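Local coordinates for protein PelD (Pseudomonas aeruginosa, PDB 4EU0) that binds the second messenger cyclic di-GMP and acts as its effector in pellicle formation, at residues G39-A44 and L121-M126; Y47-D52 and G115-L120; D52-P57 and L75-L80; G83-V88 and V106-V111; P184-A189 and Q269-A274. One frame throughout, in Å; residues are numbered along the deposited sequence.

After the first GAF-domain helices the chain enters 39-44, whose partner 121-126 lies far ahead, so interaction 1 closes the outermost loop. Nested inside it, interaction 2 pairs the same two strands, 43-48 and 117-123, further along. Within that loop lie two smaller closures in series: interaction 3 folds the loop at 52-57 onto helix 74-82, and interaction 4 sets 83-88, which follows that helix, against strand 106-111, the sheet neighbour of strand 117-123. Interactions 1 to 4 thus tie together one antiparallel sheet and a helix on it. Interaction 5 opens only later, in the GGDEF-like domain, its centre about 34 Å from that of interaction 1.

Interaction 1: G39-A44 and L121-M126; sequences GSLRIA and LAVEQM
Gln125 lies across Ile43 and beside Arg42, and its side chain can be followed outward along both. Its CB rests 3.8 Å from CG1 of Ile43. From there CG is anti to the backbone N (chi1 -172°) and the chain stays extended, so that CD meets CD1 of Ile43 and OE1 lies 3.3 Å from the same carbon. On the other branch NE2 packs 3.5 Å from CG of Arg42; these two side chains run side by side in the same direction, and the guanidinium leads outward, away from 121-126. The neighbouring Glu124 crosses Ile43 at about a right angle. Its chi1 of 15° is nearly eclipsed and sets CG against both O and CG2 of Ile43, a tight fit.

The backbones meet in a doubled irregularity, a classic beta bulge read from either strand. Arg42 N and Ile43 N both donate to Gln125 O, the second at 3.0 Å and almost straight (175°), while Glu124 N and Gln125 N both reach Ile43 O, with Gln125 N at 3.0 Å on a lone pair. On the side of the sheet carrying Ala44 and Val123, Leu41 CD1 lies 3.8 Å from Val123 CG2 and meets Leu121 tip to tip at CD2. Helix 28-39 ends just before, with a Schellman motif at Ser40, and also packs on Leu121.

Two carbonyl oxygens, each gripped by two N-H groups, therefore hold this end of the GAF sheet, while the side chains add chiefly aliphatic contact and leave the polar ends of Arg42 and Gln125 toward the surface.

Interaction 2: Y47-D52 and G115-L120; sequences YRVRYD and GRILAL
Tyr47 and Leu120 face each other as an antiparallel hydrogen-bonded pair, and backbone bonds are the first kind of interaction here. Tyr47 N donates to Leu120 O at 2.9 Å, and Leu120 N returns the bond to Tyr47 O at 2.8 Å. One step on, beyond the non-hydrogen-bonded pair of Arg48 and Ala119, Val49 N reaches Leu118 O at 3.1 Å from well above the carbonyl plane, although the N-H itself points nearly straight at the oxygen (170°). The strands then part, and a water takes over: it donates to both Arg50 O, at 2.7 Å, and Ile117 O, bridging two acceptors that could not bond each other.

The apolar contacts centre on Val49. Its CG1 branch, anti to the backbone N, lies 3.9 Å from Ile117 CG2, while CG2 turns the other way and presses on Leu120 CB at 3.7 Å. Leu120 is thus touched by both residues, since its CD2 also meets Tyr47 CD2 at 3.7 Å.

At the exposed end, Tyr51 sets the CD1-CE1 edge of its ring over one face of the Arg116 guanidinium, with NE near the ring plane and the planes 83° apart.

Strands 43-48 and 117-123 are neighbours in the antiparallel GAF-domain sheet. Leu80 of helix 74-82 lies against Val49, Ile117 and Leu120, Leu24 of helix 23-26 packs on Arg48 and Ala119, and strand 106-111 continues the sheet beyond 117-123.

Interaction 3: D52-P57 and L75-L80; sequences DRTPEP and LVRTCL
Arg77 reaches from the helix to the carbonyl oxygen of Arg53 in the loop, its chain bent at chi2 and chi3 on the way. NH1 donates to Arg53 O at 3.0 Å along a nearly straight line (171°); the oxygen lies in the guanidinium plane and the donor in the carbonyl plane, so both flat groups fit the bond. Arg53 answers in the opposite sense: its chain, extended from CG to NE, passes Leu80 O, and its NH1 gives that oxygen a longer, more bent bond, 3.2 Å and 137°, the oxygen tilted from the guanidinium plane.

Beyond the Arg77 bond the packing is apolar. Pro55 meets the helix with its ring: CD is 3.5 Å from Leu80 CD1, and CG is 3.8 Å from Val76 CG1. Leu80 CD1 also touches Arg53 O, at 3.4 Å, bringing the leucine up against the same carbonyl that Arg77 grips.

Farther out, the loop is shaped by Asp52, whose OD1 accepts from Thr54 OG1 at 2.7 Å and weakly from Thr54 N. Arg53 NH2 has a further, weak bond to Gly115 O. Because Leu80 O lies near the C-terminal end of helix 74-82, a positive guanidinium there probably sits in a favourable field.

The loop after strand 43-48 is in this way fastened to the side of helix 74-82 that carries Val76, Arg77 and Leu80; of the same helix, Val76 also packs on Leu120 and Cys79 on strand 106-111.

Interaction 4: G83-V88 and V106-V111; sequences GELVSV and VCVPLV
Pro109 supplies a blunt bump, the CG-CD edge of its ring, that lies against the backbone of Gly83, Glu84 and Leu85. Its CD rests 3.5 Å from Glu84 C, and CG is 3.7 Å from Gly83 C; the glycine, at positive phi, lies just past the end of helix 74-82. Farther out, Val111 CG2 meets Gly83 O at 3.8 Å. Proline has no N-H to give, and the contact here is packing alone.

The bump on the opposing segment is Leu85. With CG anti to the backbone N (chi1 -178°), it lies between two valines of strand 106-111: CD1 is 3.9 Å from Val108 CG2, the side chains running alongside each other, and CG is 4.0 Å from Val106 CG1, where they cross obliquely. Val106 divides itself, since its other branch, CG2, packs on Ser87 CB at 3.9 Å. On the sheet's other side Val86 CG2 meets Cys107 CB.

Two backbone bonds fix the register, Val86 N to Cys107 O at 3.0 Å and Cys107 N to Val86 O at 2.8 Å, as an antiparallel hydrogen-bonded pair.

Strand 86-87 is the outermost on this side of the GAF sheet within the chain. Helix 74-82 meets Val86 through Thr78 and Cys79, Phe136 of helix 133-150 packs on Leu85, Ser87 and Val106 from the other face, and strand 117-123 flanks 106-111 on its far side.

Interaction 5: P184-A189 and Q269-A274; sequences PACLYA and QYELDA
Tyr188 and Gln269 stand side by side, pointing the same way, with ring and amide planes 39° apart. Gln269 CG lies over the ring face, 4.1 Å from its centroid and 29° off the normal, a CH-pi contact. The chain is extended from a CG anti to the backbone N, so the amide follows the ring outward and OE1 comes 3.4 Å from Tyr188 OH. Their stronger polar partners lie on helix 236-253: Tyr188 OH bonds Ser239 O, and Gln269 NE2 bonds Gln240 OE1. Cys186, on the same sheet face, brings SG 3.3 Å from Gln269 NE2 and close to CG, so the glutamine is met by both the thiol and the ring.

These strands, 185-192 and 265-272, run antiparallel in the sheet of the GGDEF-like domain, with 265-272 outermost within this chain. Leu187 N bonds Tyr270 O and Tyr270 N bonds Leu187 O, each at 2.8 Å. The cyclic di-GMP site lies near, the Cys186 side chain being about 7 Å from the bound ligand.

On the opposite face Leu187 and Tyr270 meet through their CB atoms, 4.1 Å apart, while the tyrosine ring leads away toward Phe284. Leu272 turns CD2 to Ala185 CB and CD1 toward Leu187. Leu272 N donates to Ala185 O at 2.9 Å, and a water that donates to Leu272 O at 2.6 Å also reaches Ala185 O.

Interaction 1: G39-A44 and L121-M126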
# COMPACT_ATOMS: atom_id res chain seq x y z
N GLY A 39 -7.11 15.77 5.47
CA GLY A 39 -8.51 16.08 5.75
C GLY A 39 -8.83 17.53 6.12
O GLY A 39 -9.98 17.86 6.41
N SER A 40 -7.81 18.38 6.11
CA SER A 40 -7.92 19.76 6.63
C SER A 40 -8.58 19.78 8.02
O SER A 40 -9.39 20.65 8.32
CB SER A 40 -8.67 20.68 5.65
OG SER A 40 -8.05 20.70 4.38
N LEU A 41 -8.23 18.80 8.85
CA LEU A 41 -8.84 18.65 10.18
C LEU A 41 -8.44 19.78 11.11
O LEU A 41 -7.32 20.29 11.03
CB LEU A 41 -8.45 17.30 10.80
CG LEU A 41 -8.65 16.02 9.99
CD1 LEU A 41 -8.32 14.79 10.82
CD2 LEU A 41 -10.06 15.92 9.44
N ARG A 42 -9.36 20.17 11.99
CA ARG A 42 -9.07 21.20 12.99
C ARG A 42 -9.10 20.66 14.42
O ARG A 42 -8.25 21.03 15.24
CB ARG A 42 -10.00 22.40 12.81
CG ARG A 42 -9.57 23.66 13.57
CD ARG A 42 -8.16 24.12 13.15
NE ARG A 42 -7.84 25.47 13.62
CZ ARG A 42 -7.35 25.76 14.82
NH1 ARG A 42 -7.10 24.81 15.72
NH2 ARG A 42 -7.10 27.03 15.14
N ILE A 43 -10.09 19.81 14.73
CA ILE A 43 -10.12 19.12 16.02
C ILE A 43 -10.37 17.63 15.81
O ILE A 43 -11.37 17.23 15.22
CB ILE A 43 -11.18 19.70 17.01
CG1 ILE A 43 -11.19 21.24 17.00
CG2 ILE A 43 -10.89 19.21 18.43
CD1 ILE A 43 -12.32 21.86 17.83
N ALA A 44 -9.44 16.81 16.32
CA ALA A 44 -9.48 15.37 16.11
C ALA A 44 -8.64 14.62 17.16
O ALA A 44 -7.88 15.24 17.92
CB ALA A 44 -9.00 15.01 14.70
N LEU A 121 -9.49 7.11 13.97
CA LEU A 121 -9.44 8.57 13.89
C LEU A 121 -10.84 9.11 14.18
O LEU A 121 -11.78 8.78 13.46
CB LEU A 121 -8.99 9.04 12.50
CG LEU A 121 -9.08 10.54 12.19
CD1 LEU A 121 -8.02 11.32 12.94
CD2 LEU A 121 -8.98 10.82 10.69
N ALA A 122 -10.97 9.90 15.25
CA ALA A 122 -12.25 10.53 15.61
C ALA A 122 -12.15 12.02 15.37
O ALA A 122 -11.32 12.70 15.97
CB ALA A 122 -12.59 10.24 17.07
N VAL A 123 -12.98 12.53 14.46
CA VAL A 123 -12.92 13.94 14.10
C VAL A 123 -14.11 14.70 14.69
O VAL A 123 -15.26 14.38 14.40
CB VAL A 123 -12.89 14.15 12.57
CG1 VAL A 123 -12.84 15.64 12.24
CG2 VAL A 123 -11.69 13.42 11.95
N GLU A 124 -13.80 15.68 15.54
CA GLU A 124 -14.83 16.53 16.13
C GLU A 124 -15.12 17.76 15.27
O GLU A 124 -16.26 18.21 15.21
CB GLU A 124 -14.48 16.95 17.57
CG GLU A 124 -13.04 16.72 18.00
CD GLU A 124 -12.81 15.37 18.70
OE1 GLU A 124 -13.77 14.57 18.81
OE2 GLU A 124 -11.66 15.11 19.14
N GLN A 125 -14.10 18.27 14.59
CA GLN A 125 -14.27 19.45 13.74
C GLN A 125 -13.37 19.44 12.51
O GLN A 125 -12.15 19.31 12.59
CB GLN A 125 -14.02 20.73 14.56
CG GLN A 125 -14.36 22.03 13.82
CD GLN A 125 -13.84 23.26 14.54
OE1 GLN A 125 -14.20 23.53 15.68
NE2 GLN A 125 -12.99 24.03 13.85
N MET A 126 -14.01 19.59 11.35
CA MET A 126 -13.32 19.88 10.10
C MET A 126 -14.19 20.90 9.37
O MET A 126 -15.40 20.93 9.58
CB MET A 126 -13.16 18.61 9.25
CG MET A 126 -14.43 17.79 9.14
SD MET A 126 -14.20 16.24 8.25
CE MET A 126 -13.17 15.25 9.29

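Interaction 2: Y47-D52 and G115-L120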
# COMPACT_ATOMS: atom_id res chain seq x y z
N TYR A 47 -6.92 7.05 18.40
CA TYR A 47 -7.11 6.08 19.49
C TYR A 47 -6.75 4.67 19.06
O TYR A 47 -6.95 4.30 17.91
CB TYR A 47 -8.56 6.11 19.97
CG TYR A 47 -9.06 7.50 20.27
CD1 TYR A 47 -8.92 8.04 21.54
CD2 TYR A 47 -9.65 8.29 19.28
CE1 TYR A 47 -9.37 9.32 21.83
CE2 TYR A 47 -10.09 9.57 19.55
CZ TYR A 47 -9.95 10.08 20.83
OH TYR A 47 -10.39 11.35 21.12
N ARG A 48 -6.21 3.88 19.99
CA ARG A 48 -5.95 2.47 19.71
C ARG A 48 -7.26 1.68 19.76
O ARG A 48 -8.11 1.93 20.61
CB ARG A 48 -4.94 1.88 20.71
CG ARG A 48 -4.66 0.40 20.51
CD ARG A 48 -3.80 -0.20 21.62
NE ARG A 48 -2.46 0.39 21.68
CZ ARG A 48 -1.44 0.07 20.88
NH1 ARG A 48 -1.57 -0.84 19.93
NH2 ARG A 48 -0.27 0.68 21.04
N VAL A 49 -7.40 0.73 18.84
CA VAL A 49 -8.55 -0.17 18.85
C VAL A 49 -8.11 -1.57 19.24
O VAL A 49 -7.17 -2.11 18.66
CB VAL A 49 -9.26 -0.18 17.48
CG1 VAL A 49 -10.37 -1.23 17.44
CG2 VAL A 49 -9.84 1.20 17.18
N ARG A 50 -8.79 -2.14 20.24
CA ARG A 50 -8.47 -3.49 20.75
C ARG A 50 -8.88 -4.57 19.76
O ARG A 50 -9.54 -4.29 18.76
CB ARG A 50 -9.14 -3.73 22.10
CG ARG A 50 -8.94 -2.63 23.11
CD ARG A 50 -9.31 -3.10 24.51
NE ARG A 50 -9.92 -2.04 25.31
CZ ARG A 50 -9.25 -1.07 25.91
NH1 ARG A 50 -7.93 -0.99 25.82
NH2 ARG A 50 -9.91 -0.15 26.62
N TYR A 51 -8.51 -5.82 20.05
CA TYR A 51 -8.81 -6.94 19.17
C TYR A 51 -10.32 -7.16 18.96
O TYR A 51 -10.75 -7.53 17.87
CB TYR A 51 -8.15 -8.23 19.67
CG TYR A 51 -8.26 -9.38 18.70
CD1 TYR A 51 -7.60 -9.35 17.47
CD2 TYR A 51 -9.04 -10.50 19.00
CE1 TYR A 51 -7.70 -10.41 16.57
CE2 TYR A 51 -9.15 -11.56 18.11
CZ TYR A 51 -8.48 -11.51 16.90
OH TYR A 51 -8.59 -12.54 16.01
N ASP A 52 -11.11 -6.92 20.01
CA ASP A 52 -12.56 -7.10 19.95
C ASP A 52 -13.31 -5.91 19.33
O ASP A 52 -14.54 -5.84 19.41
CB ASP A 52 -13.12 -7.46 21.34
CG ASP A 52 -12.82 -6.40 22.40
OD1 ASP A 52 -12.25 -5.33 22.07
OD2 ASP A 52 -13.17 -6.64 23.57
N GLY A 115 -8.15 -6.89 7.51
CA GLY A 115 -9.40 -6.44 8.11
C GLY A 115 -9.30 -6.16 9.60
O GLY A 115 -10.32 -5.98 10.26
N ARG A 116 -8.08 -6.12 10.13
CA ARG A 116 -7.86 -5.80 11.55
C ARG A 116 -7.89 -4.29 11.76
O ARG A 116 -7.15 -3.55 11.10
CB ARG A 116 -6.52 -6.38 12.03
CG ARG A 116 -6.43 -6.64 13.54
CD ARG A 116 -5.41 -7.73 13.82
NE ARG A 116 -4.82 -7.66 15.16
CZ ARG A 116 -3.85 -8.47 15.59
NH1 ARG A 116 -3.37 -9.42 14.80
NH2 ARG A 116 -3.36 -8.33 16.82
N ILE A 117 -8.76 -3.83 12.65
CA ILE A 117 -8.84 -2.41 12.98
C ILE A 117 -7.79 -2.14 14.04
O ILE A 117 -7.93 -2.58 15.19
CB ILE A 117 -10.23 -2.01 13.58
CG1 ILE A 117 -11.39 -2.80 12.94
CG2 ILE A 117 -10.43 -0.50 13.58
CD1 ILE A 117 -11.62 -2.62 11.48
N LEU A 118 -6.73 -1.44 13.65
CA LEU A 118 -5.61 -1.14 14.54
C LEU A 118 -5.87 0.09 15.39
O LEU A 118 -5.46 0.15 16.55
CB LEU A 118 -4.33 -0.93 13.74
CG LEU A 118 -3.51 -2.14 13.28
CD1 LEU A 118 -4.27 -3.04 12.33
CD2 LEU A 118 -2.24 -1.63 12.62
N ALA A 119 -6.56 1.07 14.80
CA ALA A 119 -6.71 2.40 15.39
C ALA A 119 -7.95 3.11 14.85
O ALA A 119 -8.54 2.68 13.85
CB ALA A 119 -5.47 3.25 15.12
N LEU A 120 -8.33 4.19 15.52
CA LEU A 120 -9.50 4.97 15.14
C LEU A 120 -9.13 6.45 15.07
O LEU A 120 -8.53 6.99 16.00
CB LEU A 120 -10.60 4.71 16.18
CG LEU A 120 -11.94 5.44 16.16
CD1 LEU A 120 -12.91 4.72 17.10
CD2 LEU A 120 -11.78 6.86 16.62
O HOH W 1 -9.83 -4.63 16.12

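Interaction 3: D52-P57 and L75-L80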
# COMPACT_ATOMS: atom_id res chain seq x y z
N ASP A 52 -11.11 -6.92 20.01
CA ASP A 52 -12.56 -7.10 19.95
C ASP A 52 -13.31 -5.91 19.33
O ASP A 52 -14.54 -5.84 19.41
CB ASP A 52 -13.12 -7.46 21.34
CG ASP A 52 -12.82 -6.40 22.40
OD1 ASP A 52 -12.25 -5.33 22.07
OD2 ASP A 52 -13.17 -6.64 23.57
N ARG A 53 -12.57 -5.00 18.69
CA ARG A 53 -13.13 -3.82 18.00
C ARG A 53 -13.77 -2.79 18.94
O ARG A 53 -14.75 -2.12 18.57
CB ARG A 53 -14.10 -4.24 16.87
CG ARG A 53 -13.44 -4.97 15.71
CD ARG A 53 -14.38 -5.08 14.52
NE ARG A 53 -13.68 -5.49 13.30
CZ ARG A 53 -14.12 -5.30 12.06
NH1 ARG A 53 -15.28 -4.67 11.84
NH2 ARG A 53 -13.40 -5.72 11.04
N THR A 54 -13.23 -2.68 20.15
CA THR A 54 -13.62 -1.62 21.07
C THR A 54 -12.46 -0.64 21.26
O THR A 54 -11.29 -1.06 21.31
CB THR A 54 -14.11 -2.17 22.44
OG1 THR A 54 -13.07 -2.95 23.05
CG2 THR A 54 -15.35 -3.04 22.26
N PRO A 55 -12.75 0.67 21.33
CA PRO A 55 -11.68 1.67 21.38
C PRO A 55 -11.12 1.91 22.77
O PRO A 55 -11.84 1.82 23.76
CB PRO A 55 -12.37 2.94 20.87
CG PRO A 55 -13.79 2.78 21.28
CD PRO A 55 -14.09 1.30 21.31
N GLU A 56 -9.82 2.23 22.83
CA GLU A 56 -9.17 2.61 24.08
C GLU A 56 -9.32 4.12 24.26
O GLU A 56 -8.80 4.89 23.45
CB GLU A 56 -7.70 2.18 24.06
CG GLU A 56 -6.98 2.27 25.39
CD GLU A 56 -5.73 1.42 25.45
OE1 GLU A 56 -5.12 1.18 24.38
OE2 GLU A 56 -5.36 0.98 26.56
N PRO A 57 -10.05 4.55 25.31
CA PRO A 57 -10.40 5.96 25.56
C PRO A 57 -9.21 6.92 25.66
O PRO A 57 -9.30 8.05 25.18
CB PRO A 57 -11.15 5.89 26.90
CG PRO A 57 -11.70 4.52 26.95
CD PRO A 57 -10.65 3.66 26.32
N LEU A 75 -21.44 7.10 16.45
CA LEU A 75 -20.54 7.17 15.30
C LEU A 75 -19.33 6.25 15.49
O LEU A 75 -18.92 5.54 14.56
CB LEU A 75 -20.09 8.62 15.05
CG LEU A 75 -19.58 9.00 13.66
CD1 LEU A 75 -20.67 8.88 12.60
CD2 LEU A 75 -19.00 10.42 13.66
N VAL A 76 -18.78 6.25 16.70
CA VAL A 76 -17.65 5.39 17.06
C VAL A 76 -18.04 3.91 16.95
O VAL A 76 -17.27 3.10 16.43
CB VAL A 76 -17.12 5.72 18.49
CG1 VAL A 76 -16.09 4.70 18.95
CG2 VAL A 76 -16.54 7.13 18.54
N ARG A 77 -19.24 3.58 17.43
CA ARG A 77 -19.71 2.19 17.40
C ARG A 77 -20.00 1.69 15.99
O ARG A 77 -19.60 0.57 15.64
CB ARG A 77 -20.91 1.98 18.34
CG ARG A 77 -20.57 1.95 19.83
CD ARG A 77 -19.27 1.19 20.15
NE ARG A 77 -19.27 -0.19 19.68
CZ ARG A 77 -18.18 -0.88 19.35
NH1 ARG A 77 -16.98 -0.33 19.43
NH2 ARG A 77 -18.30 -2.14 18.94
N THR A 78 -20.67 2.50 15.19
CA THR A 78 -20.98 2.12 13.80
C THR A 78 -19.70 1.97 12.99
O THR A 78 -19.59 1.06 12.18
CB THR A 78 -21.90 3.14 13.09
OG1 THR A 78 -21.29 4.43 13.10
CG2 THR A 78 -23.26 3.21 13.77
N CYS A 79 -18.74 2.87 13.22
CA CYS A 79 -17.44 2.84 12.54
C CYS A 79 -16.72 1.52 12.79
O CYS A 79 -16.24 0.87 11.87
CB CYS A 79 -16.55 3.99 13.03
SG CYS A 79 -14.83 3.94 12.44
N LEU A 80 -16.65 1.14 14.07
CA LEU A 80 -15.92 -0.04 14.47
C LEU A 80 -16.64 -1.35 14.14
O LEU A 80 -15.99 -2.37 13.93
CB LEU A 80 -15.53 0.03 15.96
CG LEU A 80 -14.56 1.16 16.32
CD1 LEU A 80 -14.23 1.15 17.80
CD2 LEU A 80 -13.28 1.12 15.48

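Interaction 4: G83-V88 and V106-V111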
# COMPACT_ATOMS: atom_id res chain seq x y z
N GLY A 83 -16.21 -1.48 10.20
CA GLY A 83 -14.82 -1.41 9.76
C GLY A 83 -14.65 -0.43 8.62
O GLY A 83 -13.80 -0.61 7.75
N GLU A 84 -15.47 0.63 8.63
CA GLU A 84 -15.50 1.61 7.55
C GLU A 84 -15.65 3.02 8.09
O GLU A 84 -16.14 3.22 9.20
CB GLU A 84 -16.70 1.35 6.62
CG GLU A 84 -16.60 0.12 5.73
CD GLU A 84 -17.90 -0.17 4.99
OE1 GLU A 84 -18.86 0.62 5.12
OE2 GLU A 84 -17.96 -1.21 4.29
N LEU A 85 -15.22 3.98 7.28
CA LEU A 85 -15.44 5.39 7.55
C LEU A 85 -16.93 5.67 7.65
O LEU A 85 -17.73 5.25 6.81
CB LEU A 85 -14.83 6.22 6.41
CG LEU A 85 -14.88 7.75 6.47
CD1 LEU A 85 -13.75 8.27 5.64
CD2 LEU A 85 -16.21 8.32 5.97
N VAL A 86 -17.31 6.40 8.70
CA VAL A 86 -18.69 6.83 8.87
C VAL A 86 -18.72 8.31 9.23
O VAL A 86 -17.89 8.79 10.00
CB VAL A 86 -19.44 5.99 9.94
CG1 VAL A 86 -19.59 4.52 9.51
CG2 VAL A 86 -18.74 6.09 11.28
N SER A 87 -19.67 9.04 8.64
CA SER A 87 -19.84 10.45 8.96
C SER A 87 -21.26 10.74 9.42
O SER A 87 -22.18 9.97 9.14
CB SER A 87 -19.49 11.32 7.75
OG SER A 87 -20.31 11.01 6.64
N VAL A 88 -21.43 11.85 10.13
CA VAL A 88 -22.76 12.35 10.48
C VAL A 88 -23.16 13.41 9.46
O VAL A 88 -23.46 14.55 9.82
CB VAL A 88 -22.80 12.94 11.91
CG1 VAL A 88 -24.22 12.90 12.46
CG2 VAL A 88 -21.89 12.19 12.83
N VAL A 106 -16.79 12.86 11.83
CA VAL A 106 -16.35 11.69 11.06
C VAL A 106 -15.54 10.76 11.95
O VAL A 106 -14.75 11.21 12.79
CB VAL A 106 -15.47 12.09 9.83
CG1 VAL A 106 -15.10 10.85 9.00
CG2 VAL A 106 -16.17 13.08 8.94
N CYS A 107 -15.76 9.46 11.77
CA CYS A 107 -14.88 8.44 12.33
C CYS A 107 -14.22 7.64 11.23
O CYS A 107 -14.90 7.13 10.33
CB CYS A 107 -15.68 7.51 13.24
SG CYS A 107 -15.99 8.20 14.84
N VAL A 108 -12.89 7.53 11.28
CA VAL A 108 -12.14 6.78 10.27
C VAL A 108 -11.33 5.66 10.94
O VAL A 108 -10.41 5.94 11.71
CB VAL A 108 -11.19 7.68 9.42
CG1 VAL A 108 -10.73 6.94 8.18
CG2 VAL A 108 -11.87 8.99 9.02
N PRO A 109 -11.67 4.39 10.65
CA PRO A 109 -10.87 3.33 11.23
C PRO A 109 -9.62 3.11 10.39
O PRO A 109 -9.65 3.30 9.17
CB PRO A 109 -11.80 2.12 11.13
CG PRO A 109 -12.54 2.36 9.85
CD PRO A 109 -12.70 3.87 9.73
N LEU A 110 -8.52 2.73 11.04
CA LEU A 110 -7.30 2.36 10.33
C LEU A 110 -7.27 0.84 10.29
O LEU A 110 -7.08 0.17 11.32
CB LEU A 110 -6.07 2.94 11.04
CG LEU A 110 -5.72 4.43 10.95
CD1 LEU A 110 -6.75 5.36 11.62
CD2 LEU A 110 -4.36 4.64 11.57
N VAL A 111 -7.52 0.30 9.10
CA VAL A 111 -7.76 -1.12 8.92
C VAL A 111 -6.70 -1.70 7.99
O VAL A 111 -6.52 -1.22 6.87
CB VAL A 111 -9.16 -1.40 8.31
CG1 VAL A 111 -9.49 -2.88 8.34
CG2 VAL A 111 -10.25 -0.62 9.04

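Interaction 5: P184-A189 and Q269-A274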
# COMPACT_ATOMS: atom_id res chain seq x y z
N PRO A 184 -5.09 3.80 -9.49
CA PRO A 184 -4.32 3.00 -10.44
C PRO A 184 -3.08 2.34 -9.84
O PRO A 184 -2.46 2.86 -8.91
CB PRO A 184 -3.92 4.03 -11.51
CG PRO A 184 -3.80 5.32 -10.76
CD PRO A 184 -4.86 5.25 -9.67
N ALA A 185 -2.75 1.17 -10.38
CA ALA A 185 -1.48 0.51 -10.10
C ALA A 185 -1.16 -0.39 -11.28
O ALA A 185 -2.05 -0.74 -12.05
CB ALA A 185 -1.56 -0.31 -8.81
N CYS A 186 0.12 -0.76 -11.42
CA CYS A 186 0.55 -1.60 -12.52
C CYS A 186 1.41 -2.74 -11.99
O CYS A 186 2.26 -2.51 -11.12
CB CYS A 186 1.39 -0.78 -13.50
SG CYS A 186 1.62 -1.56 -15.10
N LEU A 187 1.20 -3.93 -12.52
CA LEU A 187 2.10 -5.06 -12.32
C LEU A 187 2.88 -5.31 -13.59
O LEU A 187 2.28 -5.47 -14.66
CB LEU A 187 1.32 -6.34 -12.00
CG LEU A 187 1.34 -7.04 -10.64
CD1 LEU A 187 0.62 -8.40 -10.77
CD2 LEU A 187 2.75 -7.20 -10.06
N TYR A 188 4.20 -5.36 -13.49
CA TYR A 188 5.02 -5.82 -14.59
C TYR A 188 5.63 -7.16 -14.24
O TYR A 188 6.06 -7.38 -13.11
CB TYR A 188 6.16 -4.84 -14.87
CG TYR A 188 5.77 -3.62 -15.68
CD1 TYR A 188 5.65 -3.70 -17.06
CD2 TYR A 188 5.58 -2.38 -15.07
CE1 TYR A 188 5.31 -2.57 -17.82
CE2 TYR A 188 5.24 -1.24 -15.82
CZ TYR A 188 5.11 -1.35 -17.19
OH TYR A 188 4.79 -0.26 -17.96
N ALA A 189 5.68 -8.04 -15.23
CA ALA A 189 6.44 -9.28 -15.10
C ALA A 189 7.50 -9.29 -16.17
O ALA A 189 7.17 -9.22 -17.36
CB ALA A 189 5.52 -10.47 -15.25
N GLN A 269 2.51 -6.93 -18.88
CA GLN A 269 1.99 -5.86 -18.04
C GLN A 269 0.55 -6.14 -17.67
O GLN A 269 -0.22 -6.63 -18.50
CB GLN A 269 2.11 -4.53 -18.80
CG GLN A 269 1.71 -3.29 -18.02
CD GLN A 269 1.86 -2.00 -18.84
OE1 GLN A 269 2.54 -1.96 -19.86
NE2 GLN A 269 1.22 -0.94 -18.36
N TYR A 270 0.19 -5.85 -16.43
CA TYR A 270 -1.18 -5.98 -15.96
C TYR A 270 -1.57 -4.70 -15.22
O TYR A 270 -1.00 -4.39 -14.17
CB TYR A 270 -1.31 -7.20 -15.04
CG TYR A 270 -2.71 -7.45 -14.53
CD1 TYR A 270 -3.58 -8.30 -15.21
CD2 TYR A 270 -3.15 -6.85 -13.36
CE1 TYR A 270 -4.86 -8.54 -14.74
CE2 TYR A 270 -4.44 -7.08 -12.87
CZ TYR A 270 -5.28 -7.92 -13.58
OH TYR A 270 -6.56 -8.16 -13.11
N GLU A 271 -2.54 -3.97 -15.76
CA GLU A 271 -3.02 -2.75 -15.09
C GLU A 271 -4.16 -3.10 -14.15
O GLU A 271 -5.16 -3.69 -14.57
CB GLU A 271 -3.47 -1.70 -16.10
CG GLU A 271 -2.34 -0.95 -16.81
CD GLU A 271 -2.82 0.30 -17.52
OE1 GLU A 271 -3.98 0.70 -17.29
OE2 GLU A 271 -2.05 0.89 -18.30
N LEU A 272 -4.00 -2.75 -12.88
CA LEU A 272 -5.02 -3.05 -11.87
C LEU A 272 -6.20 -2.12 -12.10
O LEU A 272 -6.02 -0.92 -12.30
CB LEU A 272 -4.47 -2.89 -10.45
CG LEU A 272 -3.64 -4.04 -9.87
CD1 LEU A 272 -2.27 -4.18 -10.53
CD2 LEU A 272 -3.47 -3.86 -8.37
N ASP A 273 -7.40 -2.68 -12.11
CA ASP A 273 -8.59 -1.88 -12.42
C ASP A 273 -9.87 -2.58 -11.97
O ASP A 273 -10.02 -3.80 -12.16
CB ASP A 273 -8.64 -1.53 -13.91
CG ASP A 273 -9.61 -0.39 -14.21
OD1 ASP A 273 -10.82 -0.65 -14.38
OD2 ASP A 273 -9.15 0.77 -14.30
N ALA A 274 -10.77 -1.80 -11.39
CA ALA A 274 -12.07 -2.28 -10.91
C ALA A 274 -12.98 -2.74 -12.06
O ALA A 274 -14.06 -3.29 -11.82
CB ALA A 274 -12.75 -1.20 -10.08
O HOH W 2 -4.44 0.98 -13.20